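Local coordinates for vascular protein tyrosine phosphatase 1 (Rattus norvegicus, PDB 3I36), which probably removes phosphate from phosphotyrosines of other proteins, this chain being the catalytic domain of a receptor-type protein tyrosine phosphatase, at residues R228-M231 / K232-P236; L220-F223 / R224-V227; W129-V132 / W133-V137; A256-R259 / L260-I264. All coordinates share one frame; numbering follows the deposited sequence. Where two conformers were deposited one is given.

Contact 1: R228-M231 / K232-P236; sequences RDYM and KQIPP
Helix 218-231 runs out here through a type I turn from M231 to I234: K232 N is held only weakly by R228 O and D229 O, whereas Q233 N donates to Y230 O (2.8 Å) and I234 N to M231 O (3.1 Å), each reaching back three residues. The turn swings I234 in against the last helical residues, where its side chain touches both Y230 and M231. The end methyl of I234 does most of the touching, with CD1 3.5 Å from CZ of Y230 and equally near CE2, coming at the ring obliquely. The Y230 ring is placed there by a first torsion that sets CG anti to the backbone N (chi1 175°). Beyond the ring, the Y230 hydroxyl is hydrogen-bonded to Y138 O, which helps fix the ring against I234. M231 meets the same side chain by its sulfur: bends at chi2 (-54°) and chi3 (-64°) bring SD to 4.0 Å from I234 CG1 and turn the CE methyl toward I234 CG2. On the outer surface K232 stretches straight out, CG passing 3.4 Å from R228 O. Its NZ meets D229 only through a water, which accepts from NZ of K232 and donates to OD1 of D229; K232 NZ and D229 OD1 themselves stay 4.8 Å apart. R228 sends its guanidinium elsewhere, into a salt bridge with D258. This is a helix C-terminus ending in a type I turn, and in the protein tyrosine phosphatase fold it hands the chain on to strand 240-243, which leads straight into the signature loop at C244, probably the phosphocysteine nucleophile.

Contact 2: L220-F223 / R224-V227; sequences LINF and RYLV
F223 and V227, one helical turn apart, meet loosely: V227 CG2 stands over one face of the phenyl ring, 4.2 Å from CE2 of F223 and displaced toward the rim. F223 CG is anti to its own nitrogen (chi1 173°), which carries the ring out from the helix toward F205, met edge-to-face, and W182. On another side I221 and Y225 run alongside each other, pointing the same way, and I221 CG2 lies 3.2 Å from Y225 CE2. That approach is tight, but Y225 was modelled in two conformers, and the exact spacing is doubtful. L226 covers polar backbone instead, its CG 3.4 Å from N222 O, while the side chain also packs on W182 and I184. Regular alpha-helical bonding supports all this: R224 N to L220 O (2.8 Å), Y225 N to I221 O (2.9 Å), L226 N to N222 O (2.9 Å) and V227 N to F223 O (3.0 Å). Helix 218-231 of the phosphatase domain is packed between the strands of the central mixed sheet, with L220, F223 and V227 on strand 196-205, and helix 249-267. Charge enters through R224, which is buried. CB rests 3.4 Å from I221 O, and from there the chain folds at chi2 (-129°, away from a staggered value) and chi3 (49°) to bring the guanidinium round to helix 249-267. There NH1 forms a salt bridge with OD1 of D258; the carboxylate probably balances the buried charge, and the cation also lies against the Y262 ring, a cation-pi contact.

Contact 3: W129-V132 / W133-V137; sequences WRMV and WEKNV
R130 and E134 reach out side by side from successive turns. Their salt bridge is long, NH2 of R130 standing 4.0 Å from OE2 of E134, with guanidinium and carboxylate planes 80° apart; the closer touch is E134 OE2 against R130 CG (3.0 Å). Both have other partners: S90 OG bonds E134 OE2, S90 O bonds R130 NH2, and D127 is the firmer acidic partner of R130, through NH1. With alanine at E134, S90 OG is likely to lose its acceptor, and the aliphatic chain of R130 the carboxylate alongside it. Among apolar contacts, V132 CG1 comes 4.1 Å from V137 CB, and both valines pack on L200. Aliphatic carbons of M131 and K135 cross nearly at right angles, CG to CG at 4.0 Å; a bend at chi2 (-50°) then leads K135 off, its NZ bonding K88 O. Backbone bonds run W133 N to W129 O, E134 N to R130 O (2.7 Å) and K135 N to M131 O (2.8 Å). V137 O is buried here and has no partner in the model. The chain turns back at N136, whose phi is positive: V137 N bonds V132 O (3.0 Å) and N136 N bonds W133 O (3.2 Å), a Schellman motif closing helix 125-134 ahead of strand 139-142.

Contact 4: A256-R259 / L260-I264; sequences AIDR and LIYQI
Y262 brings ring carbon CE2 up to the carboxylate of D258, CE2 lying 3.6 Å from OD2 and 3.7 Å from OD1 of D258. Ring and carboxylate planes stand 84° apart. D258 CG is anti to the backbone N (chi1 179°), which sends the buried carboxylate toward helix 218-231, where two arginines, R224 and R228, hold it and would probably favour its charged form. Losing the ring to a serine at Y262 would probably strip R224 of its cation-pi partner and leave one flank of the D258 carboxylate uncovered. I257 and I261 lie alongside each other, I257 CG2 meeting I261 CD1 at 3.7 Å. L260 folds back over A256 O, its CG only 3.2 Å from that oxygen. Four backbone bonds carry the helix through, L260 N to A256 O (2.8 Å), I261 N to I257 O (2.9 Å), Y262 N to D258 O (3.2 Å) and Q263 N to R259 O (3.0 Å). Helix 249-267 packs against three helices: I257 and I261 touch both helix 218-231 and helix 290-305, while L260 packs on helix 272-280 and strand 269-270, and R259 reaches D278 by a salt bridge.

Contacts 1 and 2 follow each other along helix 218-231, their centres 13 Å apart, and both lean on contact 4. D258 is the shared point: its OD1 is 2.7 Å from NH1 of R224 in contact 2, its OD2 2.7 Å from NH2 of R228 in contact 1. Contact 2 also packs on contact 4 through L220 CD2 and I257 CD1, at 3.3 Å. Contact 3 lies farther off, its centre 23 Å from that of contact 2, and touches contact 1 by packing, P236 O 3.5 Å from N136 ND2. The probable phosphate-binding loop lies near contacts 2 and 3: the L220 side chain is about 7 Å from that of R250 and about 10 Å from that of C244, the M131 side chain about 10 Å from that of G247.

Contact 1: R228-M231 / K232-P236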
loop_
_atom_site.group_PDB
_atom_site.type_symbol
_atom_site.label_atom_id
_atom_site.label_comp_id
_atom_site.label_asym_id
_atom_site.label_seq_id
_atom_site.Cartn_x
_atom_site.Cartn_y
_atom_site.Cartn_z
ATOM N N ARG A 228 10.974 -5.212 3.842
ATOM C CA ARG A 228 10.929 -6.605 4.261
ATOM C C ARG A 228 12.015 -6.928 5.283
ATOM O O ARG A 228 11.797 -7.686 6.236
ATOM C CB ARG A 228 11.027 -7.512 3.033
ATOM C CG ARG A 228 9.666 -7.706 2.357
ATOM C CD ARG A 228 8.736 -8.285 3.387
ATOM N NE ARG A 228 7.335 -8.292 2.991
ATOM C CZ ARG A 228 6.345 -8.523 3.844
ATOM N NH1 ARG A 228 6.632 -8.749 5.118
ATOM N NH2 ARG A 228 5.081 -8.519 3.438
ATOM N N ASP A 229 13.190 -6.349 5.083
ATOM C CA ASP A 229 14.277 -6.560 6.018
ATOM C C ASP A 229 13.840 -6.134 7.413
ATOM O O ASP A 229 14.044 -6.844 8.405
ATOM C CB ASP A 229 15.502 -5.769 5.587
ATOM C CG ASP A 229 16.720 -6.113 6.413
ATOM O OD1 ASP A 229 17.233 -7.241 6.267
ATOM O OD2 ASP A 229 17.147 -5.259 7.212
ATOM N N TYR A 230 13.225 -4.962 7.482
ATOM C CA TYR A 230 12.711 -4.461 8.744
ATOM C C TYR A 230 11.580 -5.333 9.282
ATOM O O TYR A 230 11.548 -5.644 10.467
ATOM C CB TYR A 230 12.230 -3.024 8.580
ATOM C CG TYR A 230 11.570 -2.443 9.802
ATOM C CD1 TYR A 230 12.325 -2.002 10.881
ATOM C CD2 TYR A 230 10.189 -2.286 9.856
ATOM C CE1 TYR A 230 11.717 -1.448 11.998
ATOM C CE2 TYR A 230 9.573 -1.732 10.961
ATOM C CZ TYR A 230 10.337 -1.316 12.026
ATOM O OH TYR A 230 9.711 -0.767 13.125
ATOM N N MET A 231 10.652 -5.720 8.409
ATOM C CA MET A 231 9.508 -6.530 8.829
ATOM C C MET A 231 9.922 -7.828 9.500
ATOM O O MET A 231 9.152 -8.405 10.255
ATOM C CB MET A 231 8.585 -6.812 7.645
ATOM C CG MET A 231 7.836 -5.578 7.190
ATOM S SD MET A 231 6.947 -4.799 8.555
ATOM C CE MET A 231 5.764 -6.066 8.982
ATOM N N LYS A 232 11.128 -8.301 9.209
ATOM C CA LYS A 232 11.604 -9.538 9.828
ATOM C C LYS A 232 11.769 -9.358 11.335
ATOM O O LYS A 232 11.812 -10.327 12.093
ATOM C CB LYS A 232 12.922 -9.968 9.198
ATOM C CG LYS A 232 12.783 -10.496 7.777
ATOM C CD LYS A 232 14.160 -10.834 7.231
ATOM C CE LYS A 232 14.089 -11.383 5.817
ATOM N NZ LYS A 232 15.474 -11.559 5.299
ATOM N N GLN A 233 11.832 -8.104 11.759
ATOM C CA GLN A 233 12.105 -7.766 13.151
ATOM C C GLN A 233 10.825 -7.502 13.926
ATOM O O GLN A 233 10.859 -7.251 15.118
ATOM C CB GLN A 233 12.960 -6.506 13.194
ATOM C CG GLN A 233 14.236 -6.651 12.389
ATOM C CD GLN A 233 15.057 -5.383 12.381
ATOM O OE1 GLN A 233 14.782 -4.453 13.134
ATOM N NE2 GLN A 233 16.062 -5.330 11.519
ATOM N N ILE A 234 9.701 -7.578 13.224
ATOM C CA ILE A 234 8.437 -7.078 13.714
ATOM C C ILE A 234 7.591 -8.225 14.261
ATOM O O ILE A 234 7.691 -9.349 13.780
ATOM C CB ILE A 234 7.732 -6.336 12.563
ATOM C CG1 ILE A 234 8.575 -5.126 12.144
ATOM C CG2 ILE A 234 6.329 -5.918 12.932
ATOM C CD1 ILE A 234 9.020 -4.256 13.298
ATOM N N PRO A 235 6.760 -7.952 15.281
ATOM C CA PRO A 235 5.953 -9.049 15.824
ATOM C C PRO A 235 4.953 -9.545 14.794
ATOM O O PRO A 235 4.760 -8.896 13.753
ATOM C CB PRO A 235 5.183 -8.391 16.971
ATOM C CG PRO A 235 5.847 -7.101 17.233
ATOM C CD PRO A 235 6.484 -6.673 15.958
ATOM N N PRO A 236 4.290 -10.669 15.100
ATOM C CA PRO A 236 3.275 -11.246 14.214
ATOM C C PRO A 236 2.034 -10.379 14.145
ATOM O O PRO A 236 1.793 -9.546 15.022
ATOM C CB PRO A 236 2.913 -12.577 14.895
ATOM C CG PRO A 236 4.025 -12.838 15.885
ATOM C CD PRO A 236 4.499 -11.482 16.310
HETATM O O HOH W 1 16.243 -9.123 4.598
#

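Contact 2: L220-F223 / R224-V227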
loop_
_atom_site.group_PDB
_atom_site.type_symbol
_atom_site.label_atom_id
_atom_site.label_comp_id
_atom_site.label_asym_id
_atom_site.label_seq_id
_atom_site.Cartn_x
_atom_site.Cartn_y
_atom_site.Cartn_z
ATOM N N LEU A 220 12.457 0.444 -6.644
ATOM C CA LEU A 220 11.273 0.098 -5.890
ATOM C C LEU A 220 11.428 -1.296 -5.295
ATOM O O LEU A 220 10.984 -1.556 -4.174
ATOM C CB LEU A 220 10.031 0.174 -6.763
ATOM C CG LEU A 220 8.701 0.013 -6.033
ATOM C CD1 LEU A 220 8.514 1.121 -5.003
ATOM C CD2 LEU A 220 7.582 0.039 -7.037
ATOM N N ILE A 221 12.052 -2.196 -6.047
ATOM C CA ILE A 221 12.264 -3.551 -5.551
ATOM C C ILE A 221 13.237 -3.551 -4.371
ATOM O O ILE A 221 13.000 -4.220 -3.370
ATOM C CB ILE A 221 12.747 -4.491 -6.663
ATOM C CG1 ILE A 221 11.605 -4.776 -7.641
ATOM C CG2 ILE A 221 13.300 -5.783 -6.067
ATOM C CD1 ILE A 221 12.063 -5.304 -8.998
ATOM N N ASN A 222 14.326 -2.793 -4.481
ATOM C CA ASN A 222 15.261 -2.651 -3.375
ATOM C C ASN A 222 14.598 -2.016 -2.158
ATOM O O ASN A 222 14.877 -2.384 -1.021
ATOM C CB ASN A 222 16.476 -1.833 -3.809
ATOM C CG ASN A 222 17.308 -2.544 -4.856
ATOM O OD1 ASN A 222 17.268 -3.770 -4.973
ATOM N ND2 ASN A 222 18.074 -1.774 -5.623
ATOM N N PHE A 223 13.721 -1.053 -2.414
ATOM C CA PHE A 223 12.965 -0.394 -1.361
ATOM C C PHE A 223 12.069 -1.427 -0.685
ATOM O O PHE A 223 12.014 -1.498 0.544
ATOM C CB PHE A 223 12.146 0.724 -1.989
ATOM C CG PHE A 223 11.190 1.392 -1.069
ATOM C CD1 PHE A 223 11.612 2.402 -0.225
ATOM C CD2 PHE A 223 9.843 1.068 -1.099
ATOM C CE1 PHE A 223 10.709 3.059 0.584
ATOM C CE2 PHE A 223 8.940 1.721 -0.279
ATOM C CZ PHE A 223 9.380 2.723 0.563
ATOM N N ARG A 224 11.373 -2.235 -1.482
ATOM C CA ARG A 224 10.596 -3.335 -0.913
ATOM C C ARG A 224 11.466 -4.238 -0.048
ATOM O O ARG A 224 11.067 -4.639 1.053
ATOM C CB ARG A 224 9.885 -4.194 -1.974
ATOM C CG ARG A 224 8.781 -5.013 -1.288
ATOM C CD ARG A 224 8.717 -6.536 -1.525
ATOM N NE ARG A 224 9.963 -7.249 -1.360
ATOM C CZ ARG A 224 10.092 -8.534 -1.009
ATOM N NH1 ARG A 224 9.059 -9.303 -0.695
ATOM N NH2 ARG A 224 11.304 -9.055 -0.952
ATOM N N TYR A 225 12.642 -4.603 -0.547
ATOM C CA TYR A 225 13.543 -5.424 0.252
ATOM C C TYR A 225 13.877 -4.756 1.582
ATOM O O TYR A 225 13.957 -5.425 2.604
ATOM C CB TYR A 225 14.815 -5.799 -0.518
ATOM C CG TYR A 225 14.596 -6.935 -1.492
ATOM C CD1 TYR A 225 14.335 -8.224 -1.039
ATOM C CD2 TYR A 225 14.633 -6.718 -2.861
ATOM C CE1 TYR A 225 14.125 -9.261 -1.924
ATOM C CE2 TYR A 225 14.433 -7.754 -3.754
ATOM C CZ TYR A 225 14.176 -9.016 -3.282
ATOM O OH TYR A 225 13.967 -10.036 -4.170
ATOM N N LEU A 226 14.056 -3.440 1.576
ATOM C CA LEU A 226 14.340 -2.733 2.827
ATOM C C LEU A 226 13.180 -2.880 3.804
ATOM O O LEU A 226 13.371 -3.173 4.988
ATOM C CB LEU A 226 14.615 -1.254 2.559
ATOM C CG LEU A 226 15.927 -0.932 1.845
ATOM C CD1 LEU A 226 16.129 0.569 1.753
ATOM C CD2 LEU A 226 17.111 -1.600 2.556
ATOM N N VAL A 227 11.969 -2.681 3.295
ATOM C CA VAL A 227 10.783 -2.830 4.119
ATOM C C VAL A 227 10.755 -4.229 4.700
ATOM O O VAL A 227 10.533 -4.423 5.896
ATOM C CB VAL A 227 9.503 -2.590 3.300
ATOM C CG1 VAL A 227 8.253 -2.846 4.141
ATOM C CG2 VAL A 227 9.496 -1.184 2.740
#

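Contact 3: W129-V132 / W133-V137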
loop_
_atom_site.group_PDB
_atom_site.type_symbol
_atom_site.label_atom_id
_atom_site.label_comp_id
_atom_site.label_asym_id
_atom_site.label_seq_id
_atom_site.Cartn_x
_atom_site.Cartn_y
_atom_site.Cartn_z
ATOM N N TRP A 129 -3.485 7.721 12.854
ATOM C CA TRP A 129 -2.640 7.216 13.925
ATOM C C TRP A 129 -3.371 6.234 14.826
ATOM O O TRP A 129 -2.765 5.320 15.384
ATOM C CB TRP A 129 -2.020 8.358 14.716
ATOM C CG TRP A 129 -0.952 9.001 13.922
ATOM C CD1 TRP A 129 -1.020 10.192 13.265
ATOM C CD2 TRP A 129 0.332 8.445 13.633
ATOM N NE1 TRP A 129 0.166 10.434 12.607
ATOM C CE2 TRP A 129 1.013 9.376 12.816
ATOM C CE3 TRP A 129 0.980 7.258 13.994
ATOM C CZ2 TRP A 129 2.309 9.154 12.355
ATOM C CZ3 TRP A 129 2.268 7.032 13.528
ATOM C CH2 TRP A 129 2.920 7.979 12.723
ATOM N N ARG A 130 -4.676 6.401 14.947
ATOM C CA ARG A 130 -5.456 5.472 15.743
ATOM C C ARG A 130 -5.427 4.109 15.057
ATOM O O ARG A 130 -5.321 3.077 15.707
ATOM C CB ARG A 130 -6.888 5.972 15.933
ATOM C CG ARG A 130 -7.652 5.207 17.002
ATOM C CD ARG A 130 -8.823 6.017 17.547
ATOM N NE ARG A 130 -9.630 6.582 16.481
ATOM C CZ ARG A 130 -10.809 6.105 16.101
ATOM N NH1 ARG A 130 -11.466 6.685 15.112
ATOM N NH2 ARG A 130 -11.318 5.047 16.706
ATOM N N MET A 131 -5.469 4.114 13.732
ATOM C CA MET A 131 -5.392 2.866 12.985
ATOM C C MET A 131 -4.007 2.272 13.170
ATOM O O MET A 131 -3.848 1.079 13.418
ATOM C CB MET A 131 -5.609 3.118 11.512
ATOM C CG MET A 131 -5.403 1.862 10.696
ATOM S SD MET A 131 -5.981 2.043 9.010
ATOM C CE MET A 131 -4.772 3.156 8.316
ATOM N N VAL A 132 -2.999 3.119 13.019
ATOM C CA VAL A 132 -1.631 2.682 13.207
ATOM C C VAL A 132 -1.515 2.014 14.557
ATOM O O VAL A 132 -0.951 0.933 14.673
ATOM C CB VAL A 132 -0.643 3.860 13.142
ATOM C CG1 VAL A 132 0.701 3.469 13.792
ATOM C CG2 VAL A 132 -0.432 4.273 11.697
ATOM N N TRP A 133 -2.062 2.656 15.582
ATOM C CA TRP A 133 -1.941 2.116 16.929
ATOM C C TRP A 133 -2.764 0.851 17.104
ATOM O O TRP A 133 -2.257 -0.204 17.495
ATOM C CB TRP A 133 -2.379 3.115 17.992
ATOM C CG TRP A 133 -2.222 2.470 19.309
ATOM C CD1 TRP A 133 -3.197 1.906 20.082
ATOM C CD2 TRP A 133 -0.980 2.198 19.963
ATOM N NE1 TRP A 133 -2.635 1.342 21.210
ATOM C CE2 TRP A 133 -1.274 1.505 21.151
ATOM C CE3 TRP A 133 0.354 2.497 19.660
ATOM C CZ2 TRP A 133 -0.282 1.110 22.048
ATOM C CZ3 TRP A 133 1.345 2.100 20.553
ATOM C CH2 TRP A 133 1.018 1.413 21.732
ATOM N N GLU A 134 -4.050 0.954 16.812
ATOM C CA GLU A 134 -4.958 -0.140 17.107
ATOM C C GLU A 134 -4.682 -1.366 16.272
ATOM O O GLU A 134 -4.986 -2.477 16.680
ATOM C CB GLU A 134 -6.401 0.302 16.905
ATOM C CG GLU A 134 -6.804 1.364 17.908
ATOM C CD GLU A 134 -8.218 1.833 17.703
ATOM O OE1 GLU A 134 -8.908 1.298 16.805
ATOM O OE2 GLU A 134 -8.626 2.739 18.449
ATOM N N LYS A 135 -4.132 -1.161 15.087
ATOM C CA LYS A 135 -3.943 -2.290 14.194
ATOM C C LYS A 135 -2.509 -2.797 14.203
ATOM O O LYS A 135 -2.141 -3.614 13.374
ATOM C CB LYS A 135 -4.405 -1.956 12.782
ATOM C CG LYS A 135 -5.849 -1.502 12.725
ATOM C CD LYS A 135 -6.780 -2.465 13.485
ATOM C CE LYS A 135 -8.243 -2.025 13.344
ATOM N NZ LYS A 135 -9.168 -2.749 14.262
ATOM N N ASN A 136 -1.717 -2.324 15.157
ATOM C CA ASN A 136 -0.430 -2.944 15.420
ATOM C C ASN A 136 0.548 -2.693 14.283
ATOM O O ASN A 136 1.360 -3.550 13.954
ATOM C CB ASN A 136 -0.621 -4.452 15.618
ATOM C CG ASN A 136 0.544 -5.093 16.324
ATOM O OD1 ASN A 136 1.122 -4.497 17.221
ATOM N ND2 ASN A 136 0.900 -6.316 15.917
ATOM N N VAL A 137 0.464 -1.514 13.682
ATOM C CA VAL A 137 1.332 -1.170 12.569
ATOM C C VAL A 137 2.702 -0.751 13.074
ATOM O O VAL A 137 2.804 0.146 13.893
ATOM C CB VAL A 137 0.703 -0.037 11.736
ATOM C CG1 VAL A 137 1.661 0.442 10.665
ATOM C CG2 VAL A 137 -0.574 -0.556 11.091
#

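Contact 4: A256-R259 / L260-I264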
loop_
_atom_site.group_PDB
_atom_site.type_symbol
_atom_site.label_atom_id
_atom_site.label_comp_id
_atom_site.label_asym_id
_atom_site.label_seq_id
_atom_site.Cartn_x
_atom_site.Cartn_y
_atom_site.Cartn_z
ATOM N N ALA A 256 1.530 -5.645 -4.609
ATOM C CA ALA A 256 1.606 -6.731 -5.585
ATOM C C ALA A 256 3.050 -7.157 -5.782
ATOM O O ALA A 256 3.345 -8.343 -5.858
ATOM C CB ALA A 256 0.989 -6.306 -6.918
ATOM N N ILE A 257 3.963 -6.194 -5.860
ATOM C CA ILE A 257 5.361 -6.542 -6.071
ATOM C C ILE A 257 5.847 -7.393 -4.904
ATOM O O ILE A 257 6.564 -8.381 -5.069
ATOM C CB ILE A 257 6.220 -5.279 -6.099
ATOM C CG1 ILE A 257 6.013 -4.528 -7.411
ATOM C CG2 ILE A 257 7.690 -5.624 -5.896
ATOM C CD1 ILE A 257 6.640 -3.137 -7.391
ATOM N N ASP A 258 5.447 -7.010 -3.707
ATOM C CA ASP A 258 5.897 -7.742 -2.527
ATOM C C ASP A 258 5.406 -9.178 -2.609
ATOM O O ASP A 258 6.148 -10.139 -2.354
ATOM C CB ASP A 258 5.379 -7.079 -1.254
ATOM C CG ASP A 258 5.801 -7.828 -0.003
ATOM O OD1 ASP A 258 7.015 -7.910 0.269
ATOM O OD2 ASP A 258 4.913 -8.330 0.709
ATOM N N ARG A 259 4.143 -9.318 -2.973
ATOM C CA ARG A 259 3.539 -10.627 -3.075
ATOM C C ARG A 259 4.165 -11.459 -4.183
ATOM O O ARG A 259 4.410 -12.649 -4.003
ATOM C CB ARG A 259 2.041 -10.481 -3.279
ATOM C CG ARG A 259 1.366 -9.898 -2.046
ATOM C CD ARG A 259 -0.109 -9.684 -2.277
ATOM N NE ARG A 259 -0.792 -10.927 -2.611
ATOM C CZ ARG A 259 -2.113 -11.064 -2.651
ATOM N NH1 ARG A 259 -2.892 -10.032 -2.348
ATOM N NH2 ARG A 259 -2.655 -12.227 -2.990
ATOM N N LEU A 260 4.423 -10.825 -5.324
ATOM C CA LEU A 260 5.041 -11.507 -6.449
ATOM C C LEU A 260 6.414 -12.015 -6.084
ATOM O O LEU A 260 6.805 -13.106 -6.487
ATOM C CB LEU A 260 5.166 -10.551 -7.626
ATOM C CG LEU A 260 3.829 -10.376 -8.327
ATOM C CD1 LEU A 260 3.878 -9.127 -9.175
ATOM C CD2 LEU A 260 3.541 -11.632 -9.159
ATOM N N ILE A 261 7.168 -11.218 -5.338
ATOM C CA ILE A 261 8.516 -11.650 -4.980
ATOM C C ILE A 261 8.454 -12.897 -4.119
ATOM O O ILE A 261 9.195 -13.857 -4.345
ATOM C CB ILE A 261 9.304 -10.538 -4.273
ATOM C CG1 ILE A 261 9.587 -9.393 -5.266
ATOM C CG2 ILE A 261 10.584 -11.098 -3.662
ATOM C CD1 ILE A 261 10.130 -8.116 -4.599
ATOM N N TYR A 262 7.553 -12.913 -3.143
ATOM C CA TYR A 262 7.421 -14.121 -2.334
ATOM C C TYR A 262 7.059 -15.318 -3.197
ATOM O O TYR A 262 7.610 -16.400 -3.036
ATOM C CB TYR A 262 6.348 -13.953 -1.289
ATOM C CG TYR A 262 6.807 -13.238 -0.050
ATOM C CD1 TYR A 262 7.800 -13.777 0.757
ATOM C CD2 TYR A 262 6.220 -12.042 0.335
ATOM C CE1 TYR A 262 8.209 -13.132 1.905
ATOM C CE2 TYR A 262 6.611 -11.389 1.486
ATOM C CZ TYR A 262 7.609 -11.937 2.270
ATOM O OH TYR A 262 7.989 -11.293 3.422
ATOM N N GLN A 263 6.110 -15.108 -4.099
ATOM C CA GLN A 263 5.625 -16.130 -5.019
ATOM C C GLN A 263 6.795 -16.705 -5.810
ATOM O O GLN A 263 6.971 -17.911 -5.932
ATOM C CB GLN A 263 4.661 -15.455 -5.995
ATOM C CG GLN A 263 3.319 -16.116 -6.192
ATOM C CD GLN A 263 2.333 -15.188 -6.893
ATOM O OE1 GLN A 263 2.679 -14.505 -7.861
ATOM N NE2 GLN A 263 1.102 -15.161 -6.406
ATOM N N ILE A 264 7.578 -15.797 -6.392
ATOM C CA ILE A 264 8.742 -16.181 -7.178
ATOM C C ILE A 264 9.711 -16.968 -6.305
ATOM O O ILE A 264 10.179 -18.039 -6.679
ATOM C CB ILE A 264 9.475 -14.931 -7.720
ATOM C CG1 ILE A 264 8.714 -14.335 -8.904
ATOM C CG2 ILE A 264 10.913 -15.278 -8.127
ATOM C CD1 ILE A 264 9.189 -12.928 -9.260
#